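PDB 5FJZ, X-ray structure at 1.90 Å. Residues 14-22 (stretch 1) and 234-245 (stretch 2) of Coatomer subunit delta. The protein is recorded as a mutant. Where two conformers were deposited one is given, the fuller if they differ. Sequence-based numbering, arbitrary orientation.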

# COMPACT_ATOMS: atom_id res chain seq x y z
N GLY A 14 -12.17 -5.77 31.80
CA GLY A 14 -11.39 -4.78 32.50
C GLY A 14 -10.05 -4.53 31.84
O GLY A 14 -9.78 -3.46 31.22
N ILE A 15 -9.18 -5.50 31.98
CA ILE A 15 -7.90 -5.57 31.27
C ILE A 15 -7.91 -6.79 30.37
O ILE A 15 -8.14 -7.91 30.83
CB ILE A 15 -6.68 -5.67 32.21
CG1 ILE A 15 -6.57 -4.35 33.00
CG2 ILE A 15 -5.40 -5.88 31.43
CD1 ILE A 15 -5.49 -4.31 34.03
N LEU A 16 -7.55 -6.59 29.09
CA LEU A 16 -7.34 -7.70 28.18
C LEU A 16 -6.05 -7.52 27.47
O LEU A 16 -5.85 -6.48 26.80
CB LEU A 16 -8.51 -7.83 27.17
CG LEU A 16 -8.37 -8.94 26.14
CD1 LEU A 16 -8.47 -10.34 26.79
CD2 LEU A 16 -9.49 -8.82 25.14
N ILE A 17 -5.17 -8.54 27.58
CA ILE A 17 -3.88 -8.51 26.94
C ILE A 17 -3.88 -9.50 25.78
O ILE A 17 -4.30 -10.65 25.94
CB ILE A 17 -2.75 -8.86 27.96
CG1 ILE A 17 -2.63 -7.78 29.05
CG2 ILE A 17 -1.45 -9.08 27.22
CD1 ILE A 17 -1.93 -8.28 30.28
N SER A 18 -3.46 -9.04 24.59
CA SER A 18 -3.43 -9.87 23.40
C SER A 18 -1.99 -10.01 22.96
O SER A 18 -1.29 -9.03 22.74
CB SER A 18 -4.28 -9.26 22.30
OG SER A 18 -4.24 -10.09 21.16
N ILE A 19 -1.52 -11.28 22.81
CA ILE A 19 -0.20 -11.51 22.32
C ILE A 19 -0.34 -12.12 20.93
O ILE A 19 -0.86 -13.28 20.79
CB ILE A 19 0.55 -12.46 23.26
CG1 ILE A 19 0.64 -11.86 24.67
CG2 ILE A 19 1.94 -12.78 22.75
CD1 ILE A 19 1.15 -12.83 25.74
N LYS A 20 0.02 -11.35 19.91
CA LYS A 20 -0.31 -11.74 18.52
C LYS A 20 0.93 -11.97 17.75
O LYS A 20 1.81 -11.10 17.72
CB LYS A 20 -1.14 -10.63 17.88
CG LYS A 20 -2.54 -10.46 18.45
CD LYS A 20 -3.26 -9.24 17.81
CE LYS A 20 -4.75 -9.42 17.89
NZ LYS A 20 -5.48 -8.11 17.71
N GLU A 21 1.11 -13.16 17.18
CA GLU A 21 2.27 -13.49 16.33
C GLU A 21 1.87 -13.85 14.93
O GLU A 21 0.78 -14.48 14.68
CB GLU A 21 3.18 -14.55 16.96
CG GLU A 21 3.77 -13.99 18.23
CD GLU A 21 4.64 -14.91 19.03
OE1 GLU A 21 4.44 -16.16 18.90
OE2 GLU A 21 5.55 -14.40 19.73
N VAL A 22 2.64 -13.35 13.98
CA VAL A 22 2.43 -13.60 12.54
C VAL A 22 3.69 -14.18 11.92
O VAL A 22 4.77 -13.73 12.19
CB VAL A 22 2.13 -12.28 11.81
CG1 VAL A 22 2.00 -12.47 10.32
CG2 VAL A 22 0.90 -11.64 12.37
N LYS A 234 0.67 -19.03 26.66
CA LYS A 234 1.95 -18.61 26.12
C LYS A 234 1.78 -18.55 24.60
O LYS A 234 1.27 -19.52 24.02
CB LYS A 234 2.98 -19.65 26.42
CG LYS A 234 3.77 -19.44 27.66
CD LYS A 234 5.04 -20.27 27.50
CE LYS A 234 5.77 -20.46 28.81
NZ LYS A 234 6.56 -21.71 28.74
N SER A 235 2.38 -17.57 23.94
CA SER A 235 2.49 -17.50 22.48
C SER A 235 3.38 -18.57 21.91
O SER A 235 4.16 -19.23 22.65
CB SER A 235 3.06 -16.10 22.02
OG SER A 235 4.50 -16.05 22.15
N PHE A 236 3.37 -18.66 20.58
CA PHE A 236 4.33 -19.49 19.83
C PHE A 236 5.79 -19.33 20.29
O PHE A 236 6.52 -20.31 20.40
CB PHE A 236 4.18 -19.33 18.28
CG PHE A 236 5.09 -20.25 17.44
CD1 PHE A 236 4.93 -21.67 17.44
CD2 PHE A 236 6.05 -19.72 16.58
CE1 PHE A 236 5.73 -22.49 16.64
CE2 PHE A 236 6.86 -20.55 15.77
CZ PHE A 236 6.71 -21.92 15.81
N THR A 237 6.26 -18.13 20.45
CA THR A 237 7.71 -17.96 20.77
C THR A 237 7.89 -18.02 22.29
O THR A 237 9.00 -17.82 22.77
CB THR A 237 8.25 -16.64 20.27
OG1 THR A 237 7.44 -15.61 20.84
CG2 THR A 237 8.22 -16.61 18.75
N GLY A 238 6.82 -18.23 23.05
CA GLY A 238 6.92 -18.22 24.54
C GLY A 238 6.56 -16.95 25.27
O GLY A 238 6.74 -16.87 26.47
N MET A 239 6.09 -15.89 24.58
CA MET A 239 5.66 -14.70 25.27
C MET A 239 4.41 -14.97 26.12
O MET A 239 3.48 -15.65 25.71
CB MET A 239 5.42 -13.57 24.20
CG MET A 239 5.01 -12.13 24.71
SD MET A 239 6.07 -11.29 25.91
CE MET A 239 7.57 -11.05 24.95
N ALA A 240 4.41 -14.39 27.32
CA ALA A 240 3.34 -14.63 28.29
C ALA A 240 3.47 -13.58 29.43
O ALA A 240 4.46 -12.91 29.56
CB ALA A 240 3.48 -16.04 28.86
N ILE A 241 2.40 -13.47 30.22
CA ILE A 241 2.27 -12.51 31.26
C ILE A 241 2.33 -13.25 32.61
O ILE A 241 1.70 -14.30 32.78
CB ILE A 241 0.91 -11.82 31.18
CG1 ILE A 241 0.76 -11.11 29.83
CG2 ILE A 241 0.72 -10.81 32.33
CD1 ILE A 241 1.82 -10.09 29.51
N GLN A 242 3.05 -12.66 33.53
CA GLN A 242 3.15 -13.21 34.92
C GLN A 242 2.12 -12.60 35.83
O GLN A 242 1.44 -13.28 36.58
CB GLN A 242 4.49 -12.74 35.39
CG GLN A 242 4.77 -12.99 36.81
CD GLN A 242 6.10 -13.70 36.76
OE1 GLN A 242 7.14 -13.11 37.05
NE2 GLN A 242 6.09 -14.97 36.24
N SER A 243 2.00 -11.28 35.77
CA SER A 243 0.96 -10.64 36.53
C SER A 243 0.73 -9.25 35.96
O SER A 243 1.53 -8.70 35.16
CB SER A 243 1.32 -10.50 38.00
OG SER A 243 2.53 -9.75 38.10
N VAL A 244 -0.35 -8.67 36.45
CA VAL A 244 -0.61 -7.27 36.26
C VAL A 244 -0.81 -6.64 37.69
O VAL A 244 -1.50 -7.20 38.53
CB VAL A 244 -1.88 -7.08 35.42
CG1 VAL A 244 -2.18 -5.58 35.27
CG2 VAL A 244 -1.75 -7.68 34.02
N VAL A 245 -0.32 -5.42 37.83
CA VAL A 245 -0.05 -4.84 39.08
C VAL A 245 -0.35 -3.33 38.99
O VAL A 245 -0.19 -2.73 37.94
CB VAL A 245 1.46 -5.22 39.26
CG1 VAL A 245 2.40 -4.04 39.40
CG2 VAL A 245 1.64 -6.40 40.17

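Strand 15-22 runs roughly antiparallel to strand 241-245 (149° between their directions), but at a closest axial approach of 10.4 Å the two meet through side chains, with no backbone hydrogen bond between them. Alternation along the first strand points Ile15, Ile17, Ile19 and Glu21 toward the second stretch. The three isoleucines make the apolar part: Ile15 CD1 lies 3.8 Å from Val244 CG1, Ile17 CD1 reaches Val244 CG2 at 3.8 Å and Ile241 CG1 at 3.9 Å, and Ile19 CG2 packs on Met239 CG at 3.7 Å.

Beyond them, Glu21 meets a type I turn, Ser235 to Gly238. Its carboxylate is buried and finds donors there: Thr237 N gives a hydrogen bond to Glu21 OE1 (3.1 Å), while Thr237 OG1 donates to Glu21 OE2 at a short 2.5 Å. Ser235 OG adds a weak bond to Glu21 OE2 (3.1 Å), which is also bonded elsewhere in the structure. Phe236 N, though 3.2 Å from Glu21 OE1, is too poorly angled to bond.

The turn satisfies its own groups as well. Gly238 N bonds Ser235 O (2.9 Å), Ser235 N bonds Met239 O (2.8 Å), and Ser235 OG, donor to the carboxylate, accepts from Met239 N (2.9 Å). Positive phi at Gly238 would jam a CB against the preceding carbonyl, so glycine fits.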